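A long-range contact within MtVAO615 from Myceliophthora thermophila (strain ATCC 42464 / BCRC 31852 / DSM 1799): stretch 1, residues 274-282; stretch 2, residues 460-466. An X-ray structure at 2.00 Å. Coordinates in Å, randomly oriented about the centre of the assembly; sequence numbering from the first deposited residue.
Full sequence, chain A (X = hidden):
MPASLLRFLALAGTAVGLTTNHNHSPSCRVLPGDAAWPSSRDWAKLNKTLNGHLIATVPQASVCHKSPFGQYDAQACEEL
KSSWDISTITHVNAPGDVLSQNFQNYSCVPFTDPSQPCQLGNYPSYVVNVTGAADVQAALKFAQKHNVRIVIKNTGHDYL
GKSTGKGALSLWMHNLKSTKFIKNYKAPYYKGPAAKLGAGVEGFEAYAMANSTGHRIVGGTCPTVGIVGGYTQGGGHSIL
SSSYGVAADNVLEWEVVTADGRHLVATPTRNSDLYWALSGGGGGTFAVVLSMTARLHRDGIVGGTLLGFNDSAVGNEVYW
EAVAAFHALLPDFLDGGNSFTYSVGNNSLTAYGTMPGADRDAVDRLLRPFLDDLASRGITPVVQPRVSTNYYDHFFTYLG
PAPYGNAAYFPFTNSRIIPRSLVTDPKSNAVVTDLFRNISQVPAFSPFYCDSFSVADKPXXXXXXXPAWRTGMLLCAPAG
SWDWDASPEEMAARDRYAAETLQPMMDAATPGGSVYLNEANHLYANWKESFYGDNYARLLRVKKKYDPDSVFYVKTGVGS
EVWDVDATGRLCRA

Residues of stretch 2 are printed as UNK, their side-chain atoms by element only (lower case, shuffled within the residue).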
# COMPACT_ATOMS: atom_id res chain seq x y z
N LEU A 274 -12.70 17.80 -0.10
CA LEU A 274 -11.47 17.25 0.44
C LEU A 274 -11.66 15.83 0.98
O LEU A 274 -10.80 14.96 0.74
CB LEU A 274 -10.81 18.17 1.49
CG LEU A 274 -9.42 17.81 2.06
CD1 LEU A 274 -8.29 17.75 1.03
CD2 LEU A 274 -9.04 18.77 3.18
N TYR A 275 -12.79 15.58 1.66
CA TYR A 275 -13.11 14.24 2.16
C TYR A 275 -13.16 13.23 0.99
O TYR A 275 -12.66 12.10 1.11
CB TYR A 275 -14.43 14.22 2.98
CG TYR A 275 -14.95 12.81 3.20
CD1 TYR A 275 -15.79 12.20 2.25
CD2 TYR A 275 -14.58 12.07 4.32
CE1 TYR A 275 -16.22 10.89 2.41
CE2 TYR A 275 -15.03 10.76 4.50
CZ TYR A 275 -15.84 10.17 3.54
OH TYR A 275 -16.30 8.88 3.68
N TRP A 276 -13.77 13.66 -0.12
CA TRP A 276 -13.95 12.87 -1.34
C TRP A 276 -12.57 12.45 -1.96
O TRP A 276 -12.33 11.26 -2.19
CB TRP A 276 -14.82 13.66 -2.32
CG TRP A 276 -15.12 12.98 -3.62
CD1 TRP A 276 -16.17 12.13 -3.87
CD2 TRP A 276 -14.41 13.12 -4.85
NE1 TRP A 276 -16.13 11.70 -5.19
CE2 TRP A 276 -15.07 12.30 -5.82
CE3 TRP A 276 -13.28 13.86 -5.25
CZ2 TRP A 276 -14.63 12.19 -7.15
CZ3 TRP A 276 -12.83 13.74 -6.58
CH2 TRP A 276 -13.51 12.91 -7.51
N ALA A 277 -11.71 13.46 -2.19
CA ALA A 277 -10.35 13.31 -2.70
C ALA A 277 -9.48 12.42 -1.82
O ALA A 277 -8.80 11.55 -2.33
CB ALA A 277 -9.69 14.67 -2.90
N LEU A 278 -9.51 12.64 -0.49
CA LEU A 278 -8.73 11.84 0.44
C LEU A 278 -9.17 10.37 0.56
O LEU A 278 -8.37 9.51 0.94
CB LEU A 278 -8.65 12.49 1.83
CG LEU A 278 -7.76 13.71 2.06
CD1 LEU A 278 -8.15 14.35 3.39
CD2 LEU A 278 -6.26 13.37 2.07
N SER A 279 -10.44 10.11 0.25
CA SER A 279 -11.01 8.77 0.38
C SER A 279 -10.88 7.99 -0.95
O SER A 279 -11.87 7.74 -1.67
CB SER A 279 -12.48 8.87 0.83
OG SER A 279 -12.64 9.50 2.10
N GLY A 280 -9.64 7.61 -1.29
CA GLY A 280 -9.37 6.85 -2.53
C GLY A 280 -8.64 7.60 -3.62
O GLY A 280 -8.22 6.98 -4.61
N GLY A 281 -8.43 8.91 -3.44
CA GLY A 281 -7.69 9.74 -4.41
C GLY A 281 -6.17 9.69 -4.29
O GLY A 281 -5.47 10.38 -5.05
N GLY A 282 -5.66 8.92 -3.34
CA GLY A 282 -4.22 8.78 -3.11
C GLY A 282 -3.62 9.69 -2.04
O GLY A 282 -4.00 10.85 -1.90
N UNK A 460 -21.84 3.36 1.53
CA UNK A 460 -20.67 4.12 1.94
C UNK A 460 -20.95 5.55 1.48
O UNK A 460 -21.75 5.72 0.57
c UNK A 460 -19.28 4.60 -2.22
n UNK A 460 -19.08 4.79 -0.93
n UNK A 460 -19.76 3.38 -2.39
c UNK A 460 -19.39 3.57 1.25
c UNK A 460 -19.44 3.65 -0.24
c UNK A 460 -19.89 2.78 -1.17
N UNK A 461 -20.31 6.57 2.08
CA UNK A 461 -20.42 7.92 1.52
C UNK A 461 -19.77 8.03 0.14
O UNK A 461 -18.89 7.21 -0.21
c UNK A 461 -19.61 8.00 3.78
c UNK A 461 -19.53 6.57 3.34
c UNK A 461 -19.60 8.77 2.50
N UNK A 462 -20.18 9.04 -0.63
CA UNK A 462 -19.51 9.40 -1.88
C UNK A 462 -17.99 9.55 -1.64
O UNK A 462 -17.56 10.17 -0.67
c UNK A 462 -20.08 10.67 -2.46
N UNK A 463 -17.21 8.94 -2.52
CA UNK A 463 -15.74 9.02 -2.48
C UNK A 463 -15.16 8.92 -3.89
O UNK A 463 -15.92 8.73 -4.85
n UNK A 463 -15.84 5.79 -0.84
o UNK A 463 -15.20 6.15 -2.97
c UNK A 463 -15.41 6.57 -1.83
c UNK A 463 -15.14 8.02 -1.47
N UNK A 464 -13.85 9.12 -4.02
CA UNK A 464 -13.18 9.16 -5.33
C UNK A 464 -12.61 7.82 -5.81
O UNK A 464 -11.92 7.75 -6.84
c UNK A 464 -12.10 10.24 -5.34
o UNK A 464 -11.03 9.94 -4.43
N UNK A 465 -12.95 6.75 -5.09
CA UNK A 465 -12.51 5.41 -5.41
C UNK A 465 -12.82 5.08 -6.86
O UNK A 465 -13.96 5.25 -7.32
c UNK A 465 -13.62 1.95 -4.13
c UNK A 465 -11.29 2.82 -3.73
c UNK A 465 -12.58 2.97 -4.55
c UNK A 465 -13.13 4.39 -4.45
N UNK A 466 -11.79 4.65 -7.59
CA UNK A 466 -11.90 4.31 -9.01
C UNK A 466 -13.07 3.33 -9.27
O UNK A 466 -13.18 2.30 -8.59
n UNK A 466 -9.94 3.97 -13.13
n UNK A 466 -11.18 2.85 -11.79
c UNK A 466 -10.44 3.69 -11.00
c UNK A 466 -10.56 3.73 -9.51
c UNK A 466 -10.86 3.03 -13.06
c UNK A 466 -9.65 4.40 -11.85
O HOH W 1 -16.03 6.75 1.80
O HOH W 2 -9.24 4.99 -6.40
O HOH W 3 -9.33 8.29 -7.33

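Stretch 2 runs without regular secondary structure past the last turn of the helix that ends at Leu278, and its side chains can be identified one by one from their atoms. Position 460 carries six side-chain atoms, one carbon leading to a five-membered ring of three carbons and two nitrogens. That ring is an imidazole, so the residue is His460. It stays clear of stretch 1; its ND1 instead donates a hydrogen bond of 2.5 Å to the backbone O of position 461.

At position 461 three carbons close a ring onto the backbone N. CA-to-CB points toward stretch 1, with CB 4.0 Å from Tyr275 CE1 and another ring carbon 3.4 Å from Tyr275 OH. Only proline closes such a ring: this is Pro461, and the nearer carbon is its CG.

Position 462 has a single side-chain carbon, CB, lying 4.4 Å from Trp276 CD1 in a modest apolar contact. A lone methyl group makes it Ala462. Ala462 O sits at the edge of the Tyr275 ring, 3.4 Å from Tyr275 CE1.

Position 463 shows two carbons, the second bearing one oxygen and one nitrogen. Its CB packs against Ser279, 3.6 Å from Ser279 CB and 3.3 Å from Ser279 O. The short carboxamide is that of Asn463. It works at both ends: OD1 accepts a hydrogen bond of 3.1 Å from the backbone N of position 465, tying the side chain back to its own backbone, and ND2 donates to a water 2.8 Å away, which in turn donates to Tyr275 OH at 2.9 Å.

Position 464 has one carbon followed by one oxygen. The oxygen lies 2.9 Å from Trp276 O, and CB lies over the face of the indole, 3.5 Å from the centroid of the six-membered ring in a CH-pi contact almost along the ring normal. This hydroxymethyl group belongs to Ser464, whose OG donates a hydrogen bond to Trp276 O.

Position 465 holds four carbons forked at the second. They come no nearer to stretch 1 than 4.5 Å, from CB to Ser279 O. The fork identifies Leu465, whose backbone N lies 3.7 Å from Ser279 O and 4.4 Å from Gly280 CA.

Position 466 again has one carbon and a ring of three carbons and two nitrogens, which does not reach stretch 1: His466. Its side chain caps a backbone N just past the stretch.

The contact centres on Ser464, which meets the helix end with both hydroxyl and backbone. Besides the OG bond, Ser464 N makes weak hydrogen bonds to Trp276 O (3.2 Å) and Ser279 O (3.4 Å), engaging carbonyls where the helix gives out. Close passage here suits glycine: an ideal CB on Gly280 would lie 3.0 Å from Leu465 N, and its backbone angles alone call for glycine. Tyr275 and Trp276 extend the packing along positions 461 to 464, and waters link Tyr275 OH to Asn463 ND2 and Gly280 O to His466 N.

Stretch 2 460-466: HPANSLH
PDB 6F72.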